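Putative cell wall hydrolase phosphatase-associated protein (PDB 7CFL) probably acts as a cysteine-type peptidase that cleaves peptide bonds of the bacterial cell wall, this chain being the NlpC/P60 catalytic domain of the C. difficile autolysin Acd24020. Local coordinates at residues A[20-25]-A[105-110]; A[62-67]-A[79-84]. All coordinates share one frame; numbering follows the deposited sequence.

Contact 1 (A[20-25]-A[105-110])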
loop_
_atom_site.group_PDB
_atom_site.type_symbol
_atom_site.label_atom_id
_atom_site.label_comp_id
_atom_site.label_asym_id
_atom_site.label_seq_id
_atom_site.Cartn_x
_atom_site.Cartn_y
_atom_site.Cartn_z
ATOM N N PHE A 20 12.936 0.475 4.412
ATOM C CA PHE A 20 12.477 -0.585 5.357
ATOM C C PHE A 20 11.542 -1.547 4.611
ATOM O O PHE A 20 11.673 -2.765 4.739
ATOM C CB PHE A 20 11.728 0.014 6.540
ATOM C CG PHE A 20 11.272 -1.054 7.489
ATOM C CD1 PHE A 20 12.199 -1.832 8.156
ATOM C CD2 PHE A 20 9.924 -1.385 7.577
ATOM C CE1 PHE A 20 11.757 -2.856 8.986
ATOM C CE2 PHE A 20 9.492 -2.415 8.397
ATOM C CZ PHE A 20 10.413 -3.141 9.106
ATOM N N ALA A 21 10.580 -1.003 3.855
ATOM C CA ALA A 21 9.590 -1.796 3.090
ATOM C C ALA A 21 10.317 -2.748 2.145
ATOM O O ALA A 21 9.892 -3.915 2.046
ATOM C CB ALA A 21 8.654 -0.884 2.328
ATOM N N LYS A 22 11.405 -2.300 1.514
ATOM C CA LYS A 22 12.137 -3.150 0.533
ATOM C C LYS A 22 12.803 -4.355 1.231
ATOM O O LYS A 22 12.945 -5.396 0.550
ATOM C CB LYS A 22 13.120 -2.318 -0.286
ATOM C CG LYS A 22 12.436 -1.401 -1.288
ATOM C CD LYS A 22 13.373 -0.930 -2.366
ATOM C CE LYS A 22 12.732 0.140 -3.216
ATOM N NZ LYS A 22 13.709 0.835 -4.076
ATOM N N THR A 23 13.163 -4.250 2.520
ATOM C CA THR A 23 13.774 -5.379 3.288
ATOM C C THR A 23 12.760 -6.523 3.395
ATOM O O THR A 23 13.197 -7.670 3.650
ATOM C CB THR A 23 14.261 -5.045 4.707
ATOM O OG1 THR A 23 13.196 -4.748 5.614
ATOM C CG2 THR A 23 15.289 -3.940 4.759
ATOM N N LEU A 24 11.465 -6.242 3.246
ATOM C CA LEU A 24 10.388 -7.247 3.400
ATOM C C LEU A 24 9.990 -7.859 2.052
ATOM O O LEU A 24 9.008 -8.643 2.044
ATOM C CB LEU A 24 9.197 -6.606 4.110
ATOM C CG LEU A 24 9.471 -5.946 5.460
ATOM C CD1 LEU A 24 8.246 -5.209 5.948
ATOM C CD2 LEU A 24 9.893 -6.969 6.507
ATOM N N LEU A 25 10.614 -7.449 0.930
ATOM C CA LEU A 25 10.357 -8.048 -0.410
ATOM C C LEU A 25 10.437 -9.569 -0.295
ATOM O O LEU A 25 11.382 -10.059 0.352
ATOM C CB LEU A 25 11.347 -7.537 -1.467
ATOM C CG LEU A 25 11.004 -6.156 -2.039
ATOM C CD1 LEU A 25 12.203 -5.526 -2.721
ATOM C CD2 LEU A 25 9.840 -6.246 -3.008
ATOM N N ASP A 105 5.566 3.065 -9.563
ATOM C CA ASP A 105 5.828 1.822 -8.790
ATOM C C ASP A 105 5.228 1.958 -7.385
ATOM O O ASP A 105 5.334 3.033 -6.770
ATOM C CB ASP A 105 7.324 1.525 -8.755
ATOM C CG ASP A 105 7.864 0.877 -10.019
ATOM O OD1 ASP A 105 7.064 0.350 -10.809
ATOM O OD2 ASP A 105 9.074 0.932 -10.221
ATOM N N MET A 106 4.632 0.880 -6.868
ATOM C CA MET A 106 4.310 0.794 -5.432
ATOM C C MET A 106 4.848 -0.533 -4.901
ATOM O O MET A 106 4.940 -1.506 -5.679
ATOM C CB MET A 106 2.804 0.834 -5.160
ATOM C CG MET A 106 2.014 -0.271 -5.885
ATOM S SD MET A 106 0.298 -0.234 -5.418
ATOM C CE MET A 106 -0.378 -1.520 -6.448
ATOM N N ILE A 107 5.177 -0.524 -3.632
ATOM C CA ILE A 107 5.468 -1.795 -2.915
ATOM C C ILE A 107 4.204 -2.197 -2.148
ATOM O O ILE A 107 3.589 -1.354 -1.514
ATOM C CB ILE A 107 6.724 -1.692 -2.045
ATOM C CG1 ILE A 107 7.108 -3.061 -1.419
ATOM C CG2 ILE A 107 6.554 -0.647 -0.962
ATOM C CD1 ILE A 107 8.550 -3.100 -0.988
ATOM N N HIS A 108 3.895 -3.504 -2.107
ATOM C CA HIS A 108 2.631 -3.966 -1.486
ATOM C C HIS A 108 2.710 -5.457 -1.213
ATOM O O HIS A 108 3.520 -6.151 -1.843
ATOM C CB HIS A 108 1.388 -3.615 -2.326
ATOM C CG HIS A 108 1.354 -4.202 -3.693
ATOM N ND1 HIS A 108 0.202 -4.747 -4.240
ATOM C CD2 HIS A 108 2.323 -4.398 -4.609
ATOM C CE1 HIS A 108 0.461 -5.197 -5.446
ATOM N NE2 HIS A 108 1.748 -4.996 -5.697
ATOM N N ALA A 109 1.772 -5.906 -0.413
ATOM C CA ALA A 109 1.608 -7.343 -0.126
ATOM C C ALA A 109 0.540 -7.832 -1.123
ATOM O O ALA A 109 -0.665 -7.583 -0.891
ATOM C CB ALA A 109 1.184 -7.468 1.281
ATOM N N SER A 110 0.946 -8.416 -2.244
ATOM C CA SER A 110 0.024 -8.721 -3.361
ATOM C C SER A 110 -0.661 -10.054 -3.075
ATOM O O SER A 110 0.050 -11.064 -2.967
ATOM C CB SER A 110 0.724 -8.748 -4.678
ATOM O OG SER A 110 -0.093 -9.403 -5.626
#

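Contact 2 (A[62-67]-A[79-84])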
loop_
_atom_site.group_PDB
_atom_site.type_symbol
_atom_site.label_atom_id
_atom_site.label_comp_id
_atom_site.label_asym_id
_atom_site.label_seq_id
_atom_site.Cartn_x
_atom_site.Cartn_y
_atom_site.Cartn_z
ATOM N N ARG A 62 -9.782 0.200 3.781
ATOM C CA ARG A 62 -10.891 1.181 3.639
ATOM C C ARG A 62 -10.757 2.306 4.670
ATOM O O ARG A 62 -11.149 3.452 4.345
ATOM C CB ARG A 62 -12.276 0.522 3.640
ATOM C CG ARG A 62 -12.640 -0.272 4.882
ATOM C CD ARG A 62 -13.711 -1.322 4.596
ATOM N NE ARG A 62 -13.859 -2.244 5.722
ATOM C CZ ARG A 62 -13.307 -3.461 5.840
ATOM N NH1 ARG A 62 -12.550 -3.983 4.888
ATOM N NH2 ARG A 62 -13.522 -4.163 6.940
ATOM N N ASP A 63 -10.196 2.037 5.838
ATOM C CA ASP A 63 -9.984 3.025 6.925
ATOM C C ASP A 63 -8.680 3.793 6.650
ATOM O O ASP A 63 -8.664 5.026 6.816
ATOM C CB ASP A 63 -9.986 2.298 8.282
ATOM C CG ASP A 63 -11.352 1.714 8.645
ATOM O OD1 ASP A 63 -12.331 2.183 8.095
ATOM O OD2 ASP A 63 -11.432 0.741 9.459
ATOM N N GLN A 64 -7.624 3.129 6.181
ATOM C CA GLN A 64 -6.365 3.819 5.800
ATOM C C GLN A 64 -6.709 4.842 4.706
ATOM O O GLN A 64 -6.170 5.941 4.777
ATOM C CB GLN A 64 -5.291 2.850 5.334
ATOM C CG GLN A 64 -4.829 1.869 6.411
ATOM C CD GLN A 64 -3.656 1.095 5.870
ATOM O OE1 GLN A 64 -3.177 1.292 4.758
ATOM N NE2 GLN A 64 -3.225 0.104 6.625
ATOM N N SER A 65 -7.647 4.508 3.824
ATOM C CA SER A 65 -8.109 5.392 2.704
ATOM C C SER A 65 -8.758 6.675 3.215
ATOM O O SER A 65 -8.983 7.596 2.354
ATOM C CB SER A 65 -9.049 4.630 1.770
ATOM O OG SER A 65 -9.349 5.388 0.601
ATOM N N LYS A 66 -9.181 6.740 4.481
ATOM C CA LYS A 66 -9.890 7.934 5.040
ATOM C C LYS A 66 -8.942 8.702 5.973
ATOM O O LYS A 66 -9.428 9.589 6.694
ATOM C CB LYS A 66 -11.141 7.471 5.800
ATOM C CG LYS A 66 -12.223 6.824 4.948
ATOM C CD LYS A 66 -13.474 6.441 5.727
ATOM C CE LYS A 66 -13.495 4.993 6.165
ATOM N NZ LYS A 66 -14.758 4.628 6.851
ATOM N N TYR A 67 -7.656 8.309 6.038
ATOM C CA TYR A 67 -6.712 8.809 7.071
ATOM C C TYR A 67 -5.616 9.658 6.426
ATOM O O TYR A 67 -4.960 9.203 5.501
ATOM C CB TYR A 67 -6.118 7.637 7.877
ATOM C CG TYR A 67 -5.121 8.087 8.914
ATOM C CD1 TYR A 67 -5.529 8.648 10.124
ATOM C CD2 TYR A 67 -3.759 8.037 8.660
ATOM C CE1 TYR A 67 -4.609 9.127 11.047
ATOM C CE2 TYR A 67 -2.832 8.514 9.580
ATOM C CZ TYR A 67 -3.249 9.032 10.789
ATOM O OH TYR A 67 -2.303 9.504 11.663
ATOM N N GLY A 79 6.259 7.371 -0.410
ATOM C CA GLY A 79 5.735 7.205 0.955
ATOM C C GLY A 79 4.235 7.436 1.045
ATOM O O GLY A 79 3.657 7.124 2.080
ATOM N N ASP A 80 3.594 7.991 0.022
ATOM C CA ASP A 80 2.122 8.107 -0.017
ATOM C C ASP A 80 1.506 6.706 -0.078
ATOM O O ASP A 80 2.062 5.840 -0.685
ATOM C CB ASP A 80 1.637 8.963 -1.197
ATOM C CG ASP A 80 2.035 10.410 -1.099
ATOM O OD1 ASP A 80 2.333 10.871 0.031
ATOM O OD2 ASP A 80 1.948 11.078 -2.165
ATOM N N LEU A 81 0.354 6.532 0.533
ATOM C CA LEU A 81 -0.457 5.315 0.407
ATOM C C LEU A 81 -1.365 5.462 -0.804
ATOM O O LEU A 81 -1.980 6.539 -0.961
ATOM C CB LEU A 81 -1.256 5.095 1.701
ATOM C CG LEU A 81 -0.409 4.922 2.953
ATOM C CD1 LEU A 81 -1.275 4.710 4.179
ATOM C CD2 LEU A 81 0.563 3.773 2.801
ATOM N N VAL A 82 -1.455 4.411 -1.623
ATOM C CA VAL A 82 -2.322 4.411 -2.830
ATOM C C VAL A 82 -3.355 3.309 -2.643
ATOM O O VAL A 82 -2.981 2.230 -2.141
ATOM C CB VAL A 82 -1.498 4.248 -4.122
ATOM C CG1 VAL A 82 -0.798 5.553 -4.488
ATOM C CG2 VAL A 82 -0.551 3.052 -4.060
ATOM N N PHE A 83 -4.613 3.576 -2.953
ATOM C CA PHE A 83 -5.773 2.691 -2.645
ATOM C C PHE A 83 -6.481 2.248 -3.941
ATOM O O PHE A 83 -6.651 2.983 -4.928
ATOM C CB PHE A 83 -6.737 3.397 -1.693
ATOM C CG PHE A 83 -6.088 3.800 -0.402
ATOM C CD1 PHE A 83 -5.893 2.820 0.578
ATOM C CD2 PHE A 83 -5.502 5.043 -0.197
ATOM C CE1 PHE A 83 -5.232 3.121 1.753
ATOM C CE2 PHE A 83 -4.846 5.343 0.990
ATOM C CZ PHE A 83 -4.684 4.365 1.954
ATOM N N PHE A 84 -6.980 1.024 -3.949
ATOM C CA PHE A 84 -7.649 0.380 -5.103
ATOM C C PHE A 84 -8.905 -0.355 -4.658
ATOM O O PHE A 84 -9.000 -0.766 -3.489
ATOM C CB PHE A 84 -6.702 -0.575 -5.819
ATOM C CG PHE A 84 -5.373 0.042 -6.151
ATOM C CD1 PHE A 84 -5.138 0.614 -7.396
ATOM C CD2 PHE A 84 -4.400 0.145 -5.172
ATOM C CE1 PHE A 84 -3.905 1.184 -7.667
ATOM C CE2 PHE A 84 -3.176 0.720 -5.446
ATOM C CZ PHE A 84 -2.940 1.258 -6.687
#

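Contact 1 (A[20-25]-A[105-110])
Ile107 points from strand 105-110 towards the end of helix 13-22, where Ala21 and Leu25 receive it; this is helix-on-sheet packing in the papain-like fold of NlpC/P60 peptidases. The side chain is spread in two branches. CG1 stands opposite the backbone N (chi1 -174°) and carries CD1 out towards the helix, while CG2 sits between the backbone N and the carbonyl carbon and meets the methyl of Ala21, with CG2 3.9 Å from Ala21 CB. The small Ala21 lets the helix approach closely: its CA lies 7.3 Å from Ile107 CA. CD1 goes past that methyl to the backbone, resting 3.4 Å from Ala21 O, a van der Waals contact with a carbonyl oxygen that already accepts the N-H of Leu24. A type I turn from Lys22 to Leu25 follows Ala21. Although the CB of Leu25 is not directed at the strand, its CD2 swings in to 4.0 Å from Ile107 CD1, and the two branched chains lie at a slant to each other. A branched aliphatic residue suits position 107, since one branch can cover the alanine and the other reach the turn. Phe44 of helix 41-53 and Val117 also touch Ile107. The side chain of the next residue, His108, emerges on the opposite face of the strand and bonds through ND1 to His96 and through NE2 to Ser120, a pairing consistent with the Cys-His-His triad of this family. The His108 ring carries the methyl of Met106 over its centre, CE standing 3.9 Å above the plane.

Contact 2 (A[62-67]-A[79-84])
With CG of Phe83 turned opposite its own carbonyl carbon (chi1 -58°), the ring leaves strand 81-84 and presents its face to the backbone at the end of helix 61-64. Gln64 has the same first torsion and is extended beyond CG, which lays its aliphatic part beside the ring and takes its amide past it. The main meeting is a CH-pi contact: Ser65 CA sits 3.6 Å from the centroid of the Phe83 ring, only 9° from the ring normal. The neighbouring backbone shares the contact: Ser65 N lies over the same face, 3.5 Å from Phe83 CE1, and Gln64 C approaches CZ obliquely. A flat aromatic suits this place because its face accepts a closely pressed turn, and the short serine allows it: Ser65 CA is 6.4 Å from Phe83 CA. Ser65 OG passes 3.8 Å from Phe83 CG and bonds to Asn133 on strand 131-136, so its polar end is satisfied in a buried position. Gln64 CB touches the ring too, 3.6 Å from Phe83 CE1, whereas the amide plane is steeply inclined to the ring, by 80°. That amide is held by several partners, OE1 by Thr45 OG1 and NE2 by the carbonyls of Pro58 and Ser42, which should fix its rotation. Leu81, two residues back on the same side of the strand, brings CD1 to 4.0 Å from Gln64 OE1. The end of a short helix and its turn thus pack at strand 81-84 on one face of the six-stranded antiparallel sheet of the papain-like NlpC/P60 fold.

Contacts 1 and 2 have centres about 15 Å apart, on opposite sides of the chain's centre, yet both build on one antiparallel sheet, in which strand 96-102 lies between strands 81-84 and 105-110. Contact 2 is nested within the loop that contact 1 closes. Helix 41-53 reaches both contacts, through Phe44 at one and Thr45 at the other. On the face of the sheet opposite Ile107, Leu81 and Phe83, side chains of the two strands meet directly: Met106 SD lies 3.6 Å from Phe84 CE2 and 3.7 Å from Val82 CG2. Strand 96-102 also serves both, its Ile99 bonding the backbone of Ile107 and touching Leu81. His108, the probable third member of the triad, directly follows Ile107, and His96 begins strand 96-102; contact 2 supplies neither.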